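Local coordinates for periplasmic binding protein (PDB 5GJ3) that binds heme, two molecules at once in this form, probably as the periplasmic receptor that hands it on to a bacterial heme-import system, at residues A[10-15]-A[71-76]; A[88-93]-A[105-110]; A[15-20]-A[246-251]. All blocks are in the same frame, centred on the assembly; numbering follows the deposited sequence.

Interaction 1. Residues A[10-15]-A[71-76]. With ZN (zinc ion), chain D.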
loop_
_atom_site.group_PDB
_atom_site.type_symbol
_atom_site.label_atom_id
_atom_site.label_comp_id
_atom_site.label_asym_id
_atom_site.label_seq_id
_atom_site.Cartn_x
_atom_site.Cartn_y
_atom_site.Cartn_z
ATOM N N SER A 10 -0.506 17.216 2.812
ATOM C CA SER A 10 -0.832 16.007 2.074
ATOM C C SER A 10 -1.631 15.057 2.996
ATOM O O SER A 10 -1.188 14.725 4.124
ATOM C CB SER A 10 0.445 15.370 1.579
ATOM O OG SER A 10 0.123 14.093 1.049
ATOM N N LEU A 11 -2.794 14.606 2.539
ATOM C CA LEU A 11 -3.702 13.850 3.407
ATOM C C LEU A 11 -3.468 12.304 3.504
ATOM O O LEU A 11 -4.061 11.647 4.374
ATOM C CB LEU A 11 -5.184 14.134 3.020
ATOM C CG LEU A 11 -5.552 15.634 2.970
ATOM C CD1 LEU A 11 -7.003 15.720 2.540
ATOM C CD2 LEU A 11 -5.371 16.255 4.361
ATOM N N ASN A 12 -2.659 11.753 2.619
ATOM C CA ASN A 12 -2.497 10.299 2.570
ATOM C C ASN A 12 -1.047 9.975 2.363
ATOM O O ASN A 12 -0.349 10.683 1.633
ATOM C CB ASN A 12 -3.320 9.642 1.439
ATOM C CG ASN A 12 -4.743 10.059 1.477
ATOM O OD1 ASN A 12 -5.126 11.076 0.898
ATOM N ND2 ASN A 12 -5.530 9.345 2.240
ATOM N N GLY A 13 -0.588 8.900 3.017
ATOM C CA GLY A 13 0.800 8.454 2.834
ATOM C C GLY A 13 1.286 8.225 1.420
ATOM O O GLY A 13 2.417 8.573 1.105
ATOM N N ASP A 14 0.445 7.645 0.544
ATOM C CA ASP A 14 0.834 7.427 -0.848
ATOM C C ASP A 14 0.933 8.714 -1.732
ATOM O O ASP A 14 1.838 8.861 -2.601
ATOM C CB ASP A 14 -0.082 6.367 -1.505
ATOM C CG ASP A 14 -1.584 6.717 -1.455
ATOM O OD1 ASP A 14 -2.029 7.537 -0.605
ATOM O OD2 ASP A 14 -2.350 6.136 -2.276
ATOM N N ILE A 15 0.041 9.677 -1.469
ATOM C CA ILE A 15 0.134 11.020 -2.082
ATOM C C ILE A 15 1.419 11.743 -1.639
ATOM O O ILE A 15 2.163 12.288 -2.469
ATOM C CB ILE A 15 -1.107 11.833 -1.701
ATOM C CG1 ILE A 15 -2.349 11.077 -2.210
ATOM C CG2 ILE A 15 -0.994 13.236 -2.297
ATOM C CD1 ILE A 15 -2.384 10.858 -3.724
ATOM N N GLU A 71 -9.187 9.344 -2.181
ATOM C CA GLU A 71 -10.479 8.929 -1.616
ATOM C C GLU A 71 -10.428 8.303 -0.219
ATOM O O GLU A 71 -11.459 8.267 0.436
ATOM C CB GLU A 71 -11.266 7.996 -2.580
ATOM C CG GLU A 71 -10.563 6.667 -2.862
ATOM C CD GLU A 71 -11.363 5.759 -3.807
ATOM O OE1 GLU A 71 -11.166 5.766 -5.060
ATOM O OE2 GLU A 71 -12.224 5.031 -3.278
ATOM N N ALA A 72 -9.268 7.824 0.240
ATOM C CA ALA A 72 -9.141 7.349 1.620
ATOM C C ALA A 72 -9.208 8.476 2.668
ATOM O O ALA A 72 -9.455 8.183 3.845
ATOM C CB ALA A 72 -7.866 6.520 1.827
ATOM N N ALA A 73 -9.004 9.741 2.266
ATOM C CA ALA A 73 -8.955 10.841 3.211
ATOM C C ALA A 73 -10.318 11.080 3.813
ATOM O O ALA A 73 -11.337 11.149 3.110
ATOM C CB ALA A 73 -8.475 12.154 2.520
ATOM N N GLY A 74 -10.345 11.266 5.123
ATOM C CA GLY A 74 -11.594 11.590 5.828
ATOM C C GLY A 74 -11.370 11.992 7.285
ATOM O O GLY A 74 -10.238 11.969 7.776
ATOM N N PRO A 75 -12.475 12.240 8.031
ATOM C CA PRO A 75 -13.872 12.043 7.619
ATOM C C PRO A 75 -14.409 13.143 6.703
ATOM O O PRO A 75 -13.793 14.246 6.621
ATOM C CB PRO A 75 -14.644 12.122 8.944
ATOM C CG PRO A 75 -13.774 12.997 9.815
ATOM C CD PRO A 75 -12.366 12.534 9.475
ATOM N N PRO A 76 -15.562 12.905 6.054
ATOM C CA PRO A 76 -16.092 14.012 5.213
ATOM C C PRO A 76 -16.226 15.392 5.907
ATOM O O PRO A 76 -16.034 16.447 5.251
ATOM C CB PRO A 76 -17.510 13.504 4.833
ATOM C CG PRO A 76 -17.361 12.018 4.761
ATOM C CD PRO A 76 -16.395 11.685 5.923
HETATM ZN ZN ZN D . -4.331 6.238 -1.505
HETATM O O HOH W 1 -4.735 6.305 0.401
#
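Asn12 and Leu11 turn their side chains onto Ala72 and Ala73, the small residues of the loop that follows strand 66-70. Followed outward, the Asn12 CB bond points to this loop, and CG stands anti to the carbonyl carbon (chi1 -52°), which carries the amide across to the alanines. There the amide divides its work. Asn12 OD1 passes Ala73 CB at 3.9 Å and accepts the backbone N-H of Asp70, just ahead of the loop. Asn12 ND2 lies 3.7 Å from Ala72 CB and 3.5 Å from Ala73 N; the latter pair are both donors and make no bond, and ND2 donates a hydrogen bond to Gln51 OE1 instead. With both ends of the amide bonded, its rotation is fixed, and it does not cap the helix that begins at Gly13, although Asn12 holds the N-cap position. Both segments leave the C-terminal ends of neighbouring parallel strands, 8-10 and 66-70, in the four-stranded parallel sheet of one alpha/beta lobe of a two-lobed periplasmic binding protein, and the side chain of Ala72 is about 7 Å from a bound heme. Leu11 CD1 meets the same Ala73 CB at 3.9 Å in an apolar touch, and Leu54 borders both residues. In the first turn of the helix, Asp14 OD2 binds the zinc ion at 2.1 Å, with water 1 on the metal at 1.9 Å and Asp70 and Asp94 as further ligands. Lys104 NZ also bonds to Asp14 OD2, bringing a positive charge that probably offsets some of the carboxylate charge gathered round the metal.

Interaction 2. Residues A[88-93]-A[105-110]; sequences PLAITA and IRFVAQ
Thr92 sits squarely over one face of the Phe107 ring in a CH-pi contact: its CB is 3.3 Å from the ring centroid and only 10° off the ring normal. The Thr92 methyl, CG2, leans over the same face toward one side, 3.4 Å from Phe107 CD2. Thr92 OG1 passes near the root of the ring, 3.8 Å from Phe107 CB. Apolar contact continues at the far end of the ring, where Ala90 CB meets Phe107 CE1 at 3.7 Å. Alternation along the strand explains the pairing: Ala90 and Thr92 face the helix, whereas Ile91 turns away and packs on Leu11. Strand 89-92 is an outer strand of the parallel sheet, and helix 100-111, next in the chain, runs back along it as the helical half of a beta-alpha unit; residues 105-110 of that helix run at 167° to strand 89-92, the two axes 9.4 Å apart at closest. Phe107 fills the span, its chi1 of 155° swinging the ring from the helix to the sheet, where it also touches Ile68 of the adjoining strand. Polar contact is slight: Ala90 O lies at the ring edge, near its plane, 3.5 Å from Phe107 CZ, and no hydrogen bond joins strand to helix.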
loop_
_atom_site.group_PDB
_atom_site.type_symbol
_atom_site.label_atom_id
_atom_site.label_comp_id
_atom_site.label_asym_id
_atom_site.label_seq_id
_atom_site.Cartn_x
_atom_site.Cartn_y
_atom_site.Cartn_z
ATOM N N PRO A 88 -7.533 25.867 -0.925
ATOM C CA PRO A 88 -7.673 24.964 -2.071
ATOM C C PRO A 88 -7.498 23.494 -1.703
ATOM O O PRO A 88 -6.540 23.117 -1.038
ATOM C CB PRO A 88 -6.523 25.378 -3.000
ATOM C CG PRO A 88 -6.350 26.852 -2.716
ATOM C CD PRO A 88 -6.604 26.983 -1.226
ATOM N N LEU A 89 -8.394 22.663 -2.227
ATOM C CA LEU A 89 -8.397 21.246 -1.877
ATOM C C LEU A 89 -8.655 20.445 -3.157
ATOM O O LEU A 89 -9.507 20.865 -4.011
ATOM C CB LEU A 89 -9.552 21.021 -0.867
ATOM C CG LEU A 89 -9.952 19.553 -0.611
ATOM C CD1 LEU A 89 -8.861 18.844 0.127
ATOM C CD2 LEU A 89 -11.244 19.549 0.207
ATOM N N ALA A 90 -7.916 19.340 -3.346
ATOM C CA ALA A 90 -8.287 18.410 -4.423
ATOM C C ALA A 90 -8.140 16.971 -3.920
ATOM O O ALA A 90 -7.227 16.677 -3.133
ATOM C CB ALA A 90 -7.396 18.627 -5.615
ATOM N N ILE A 91 -9.040 16.104 -4.361
ATOM C CA ILE A 91 -9.044 14.716 -3.947
ATOM C C ILE A 91 -9.138 13.866 -5.215
ATOM O O ILE A 91 -9.949 14.148 -6.076
ATOM C CB ILE A 91 -10.280 14.380 -3.072
ATOM C CG1 ILE A 91 -10.241 15.162 -1.730
ATOM C CG2 ILE A 91 -10.430 12.830 -2.830
ATOM C CD1 ILE A 91 -9.070 14.771 -0.835
ATOM N N THR A 92 -8.294 12.847 -5.323
ATOM C CA THR A 92 -8.354 11.930 -6.450
ATOM C C THR A 92 -8.870 10.513 -6.093
ATOM O O THR A 92 -8.883 10.105 -4.928
ATOM C CB THR A 92 -6.947 11.816 -7.087
ATOM O OG1 THR A 92 -7.076 11.250 -8.397
ATOM C CG2 THR A 92 -6.010 10.953 -6.207
ATOM N N ALA A 93 -9.292 9.752 -7.095
ATOM C CA ALA A 93 -9.687 8.339 -6.873
ATOM C C ALA A 93 -8.470 7.517 -6.505
ATOM O O ALA A 93 -7.330 7.854 -6.879
ATOM C CB ALA A 93 -10.353 7.751 -8.126
ATOM N N ILE A 105 -0.194 9.796 -9.831
ATOM C CA ILE A 105 0.995 10.588 -10.213
ATOM C C ILE A 105 0.598 11.782 -11.075
ATOM O O ILE A 105 1.020 12.911 -10.776
ATOM C CB ILE A 105 2.088 9.727 -10.893
ATOM C CG1 ILE A 105 2.756 8.808 -9.849
ATOM C CG2 ILE A 105 3.146 10.608 -11.583
ATOM C CD1 ILE A 105 3.416 7.615 -10.506
ATOM N N ARG A 106 -0.234 11.544 -12.107
ATOM C CA ARG A 106 -0.727 12.658 -12.955
ATOM C C ARG A 106 -1.543 13.693 -12.187
ATOM O O ARG A 106 -1.440 14.920 -12.450
ATOM C CB ARG A 106 -1.519 12.131 -14.172
ATOM C CG ARG A 106 -0.644 11.272 -15.094
ATOM C CD ARG A 106 -1.409 10.758 -16.327
ATOM N NE ARG A 106 -0.426 10.462 -17.356
ATOM C CZ ARG A 106 -0.135 9.243 -17.834
ATOM N NH1 ARG A 106 -0.802 8.163 -17.429
ATOM N NH2 ARG A 106 0.808 9.108 -18.774
ATOM N N PHE A 107 -2.347 13.213 -11.225
ATOM C CA PHE A 107 -3.167 14.097 -10.388
ATOM C C PHE A 107 -2.283 15.058 -9.554
ATOM O O PHE A 107 -2.500 16.286 -9.552
ATOM C CB PHE A 107 -4.087 13.260 -9.498
ATOM C CG PHE A 107 -4.535 13.949 -8.227
ATOM C CD1 PHE A 107 -5.567 14.898 -8.261
ATOM C CD2 PHE A 107 -3.996 13.565 -6.988
ATOM C CE1 PHE A 107 -6.048 15.497 -7.061
ATOM C CE2 PHE A 107 -4.465 14.121 -5.798
ATOM C CZ PHE A 107 -5.515 15.116 -5.818
ATOM N N VAL A 108 -1.276 14.511 -8.900
ATOM C CA VAL A 108 -0.387 15.337 -8.068
ATOM C C VAL A 108 0.409 16.284 -8.977
ATOM O O VAL A 108 0.570 17.505 -8.660
ATOM C CB VAL A 108 0.559 14.496 -7.197
ATOM C CG1 VAL A 108 1.581 15.403 -6.460
ATOM C CG2 VAL A 108 -0.224 13.673 -6.151
ATOM N N ALA A 109 0.907 15.756 -10.090
ATOM C CA ALA A 109 1.715 16.602 -10.992
ATOM C C ALA A 109 0.942 17.816 -11.514
ATOM O O ALA A 109 1.527 18.928 -11.606
ATOM C CB ALA A 109 2.308 15.815 -12.165
ATOM N N GLN A 110 -0.331 17.609 -11.871
ATOM C CA GLN A 110 -1.164 18.714 -12.356
ATOM C C GLN A 110 -1.386 19.743 -11.256
ATOM O O GLN A 110 -1.241 20.913 -11.544
ATOM C CB GLN A 110 -2.527 18.285 -12.974
ATOM C CG GLN A 110 -3.294 19.476 -13.620
ATOM C CD GLN A 110 -4.531 19.115 -14.463
ATOM O OE1 GLN A 110 -4.630 18.013 -14.961
ATOM N NE2 GLN A 110 -5.487 20.080 -14.650
#

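Interaction 3. Residues A[15-20]-A[246-251]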
loop_
_atom_site.group_PDB
_atom_site.type_symbol
_atom_site.label_atom_id
_atom_site.label_comp_id
_atom_site.label_asym_id
_atom_site.label_seq_id
_atom_site.Cartn_x
_atom_site.Cartn_y
_atom_site.Cartn_z
ATOM N N ILE A 15 0.041 9.677 -1.469
ATOM C CA ILE A 15 0.134 11.020 -2.082
ATOM C C ILE A 15 1.419 11.743 -1.639
ATOM O O ILE A 15 2.163 12.288 -2.469
ATOM C CB ILE A 15 -1.107 11.833 -1.701
ATOM C CG1 ILE A 15 -2.349 11.077 -2.210
ATOM C CG2 ILE A 15 -0.994 13.236 -2.297
ATOM C CD1 ILE A 15 -2.384 10.858 -3.724
ATOM N N THR A 16 1.708 11.694 -0.346
ATOM C CA THR A 16 2.957 12.278 0.178
ATOM C C THR A 16 4.193 11.689 -0.530
ATOM O O THR A 16 5.047 12.416 -1.023
ATOM C CB THR A 16 3.051 12.040 1.681
ATOM O OG1 THR A 16 1.939 12.654 2.339
ATOM C CG2 THR A 16 4.404 12.538 2.280
ATOM N N GLU A 17 4.246 10.365 -0.635
ATOM C CA GLU A 17 5.357 9.677 -1.287
ATOM C C GLU A 17 5.499 10.164 -2.715
ATOM O O GLU A 17 6.607 10.363 -3.220
ATOM C CB GLU A 17 5.129 8.166 -1.271
ATOM C CG GLU A 17 6.075 7.413 -2.188
ATOM C CD GLU A 17 6.129 5.896 -1.909
ATOM O OE1 GLU A 17 5.540 5.384 -0.919
ATOM O OE2 GLU A 17 6.808 5.217 -2.677
ATOM N N ILE A 18 4.365 10.383 -3.374
ATOM C CA ILE A 18 4.385 10.781 -4.758
ATOM C C ILE A 18 4.913 12.267 -4.835
ATOM O O ILE A 18 5.628 12.596 -5.759
ATOM C CB ILE A 18 2.963 10.713 -5.388
ATOM C CG1 ILE A 18 2.566 9.252 -5.694
ATOM C CG2 ILE A 18 2.930 11.563 -6.664
ATOM C CD1 ILE A 18 1.079 9.113 -6.005
ATOM N N ILE A 19 4.544 13.139 -3.895
ATOM C CA ILE A 19 5.012 14.546 -3.950
ATOM C C ILE A 19 6.552 14.533 -3.857
ATOM O O ILE A 19 7.232 15.260 -4.615
ATOM C CB ILE A 19 4.407 15.401 -2.807
ATOM C CG1 ILE A 19 2.875 15.572 -3.007
ATOM C CG2 ILE A 19 5.067 16.788 -2.697
ATOM C CD1 ILE A 19 2.153 15.923 -1.700
ATOM N N PHE A 20 7.072 13.738 -2.903
ATOM C CA PHE A 20 8.536 13.624 -2.722
ATOM C C PHE A 20 9.196 13.005 -3.966
ATOM O O PHE A 20 10.210 13.494 -4.414
ATOM C CB PHE A 20 8.890 12.842 -1.427
ATOM C CG PHE A 20 8.849 13.701 -0.166
ATOM C CD1 PHE A 20 9.987 14.385 0.263
ATOM C CD2 PHE A 20 7.694 13.794 0.590
ATOM C CE1 PHE A 20 9.951 15.175 1.391
ATOM C CE2 PHE A 20 7.649 14.573 1.732
ATOM C CZ PHE A 20 8.782 15.282 2.130
ATOM N N MET A 246 0.239 1.447 -3.878
ATOM C CA MET A 246 -0.111 1.713 -5.288
ATOM C C MET A 246 0.472 3.061 -5.753
ATOM O O MET A 246 -0.199 3.932 -6.321
ATOM C CB MET A 246 -1.619 1.589 -5.532
ATOM C CG MET A 246 -2.092 0.129 -5.460
ATOM S SD MET A 246 -1.344 -0.950 -6.726
ATOM C CE MET A 246 -2.516 -2.308 -6.614
ATOM N N GLY A 247 1.754 3.223 -5.450
ATOM C CA GLY A 247 2.442 4.469 -5.701
ATOM C C GLY A 247 3.634 4.231 -6.579
ATOM O O GLY A 247 3.636 3.273 -7.348
ATOM N N PRO A 248 4.657 5.117 -6.479
ATOM C CA PRO A 248 5.770 5.055 -7.401
ATOM C C PRO A 248 6.621 3.769 -7.271
ATOM O O PRO A 248 7.301 3.396 -8.240
ATOM C CB PRO A 248 6.619 6.289 -7.026
ATOM C CG PRO A 248 5.676 7.205 -6.302
ATOM C CD PRO A 248 4.803 6.232 -5.526
ATOM N N ARG A 249 6.566 3.108 -6.111
ATOM C CA ARG A 249 7.328 1.871 -5.880
ATOM C C ARG A 249 6.587 0.576 -6.215
ATOM O O ARG A 249 7.074 -0.519 -5.901
ATOM C CB ARG A 249 7.868 1.839 -4.436
ATOM C CG ARG A 249 8.972 2.906 -4.213
ATOM C CD ARG A 249 9.440 2.842 -2.757
ATOM N NE ARG A 249 8.332 3.212 -1.870
ATOM C CZ ARG A 249 8.205 2.893 -0.583
ATOM N NH1 ARG A 249 9.083 2.120 0.028
ATOM N NH2 ARG A 249 7.138 3.287 0.077
ATOM N N THR A 250 5.449 0.697 -6.901
ATOM C CA THR A 250 4.595 -0.452 -7.183
ATOM C C THR A 250 5.310 -1.544 -7.980
ATOM O O THR A 250 5.189 -2.724 -7.647
ATOM C CB THR A 250 3.298 -0.045 -7.919
ATOM O OG1 THR A 250 2.576 0.831 -7.048
ATOM C CG2 THR A 250 2.387 -1.300 -8.187
ATOM N N GLY A 251 6.036 -1.133 -9.030
ATOM C CA GLY A 251 6.843 -2.005 -9.830
ATOM C C GLY A 251 7.947 -2.678 -9.012
ATOM O O GLY A 251 8.255 -3.830 -9.237
HETATM O O HOH W 2 4.793 3.130 -3.900
#
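Ile18 and Pro248 have the closest CA atoms of the two segments, 6.5 Å apart, where helix 13-21 passes a type I beta turn running from Gly247 to Thr250. Pro248 and Arg249 occupy the two middle positions of the turn, and Arg249 is also the N-cap residue of helix 250-267. Thr250 OG1 donates to Gly247 O at 2.7 Å. The backbone N of Thr250 grips that oxygen too, from the same face of its plane. Between the two segments Glu17 and Arg249 form a side-on salt bridge, one nitrogen to each oxygen: NE reaches OE2 at 2.6 Å and NH2 reaches OE1 at 2.8 Å. Both oxygens lie near the guanidinium plane and are met on their syn sides, yet the two flat groups are turned 47° against each other, so the fork is twisted. An extended Glu17 chain, its CG anti to N (chi1 167°), slides past the proline with CG 3.8 Å from Pro248 CD. Ile18 CG1 packs on Pro248 CD, also at 3.8 Å. Water 2 links Glu17 OE2 to Arg249 N, tying the carboxylate to the turn backbone as well. With a leucine here in place of Glu17, Arg249 would probably lose its buried counter-charge and be held less firmly, and water 2 would lose an acceptor. Tyr37 makes a cation-pi contact with Arg249, and Leu241 of helix 240-244 touches both charged side chains; Ile18 reaches on to Lys104 and Val108 of helix 100-111, while Met246 and Thr250 pack against Met168 of helix 164-171.

Overall arrangement
From the N terminus, the chain leaves strand 8-10, enters helix 13-21 and is met at residues 71-76 by the loop after strand 66-70, closing interaction 1. Interaction 2 follows in series, a short closure between strand 89-92 and helix 100-111. Interaction 3 spans much the longest loop: residues 246-251 return to helix 13-21, which carries a zinc ligand, after the chain has built the second lobe. It therefore encloses interaction 2 and crosses interaction 1, with which it shares Ile15. Val108, touching Ile15, Ile18 and Ile19, ties helix 100-111 to helix 13-21, to which interaction 3 joins the start of helix 250-267.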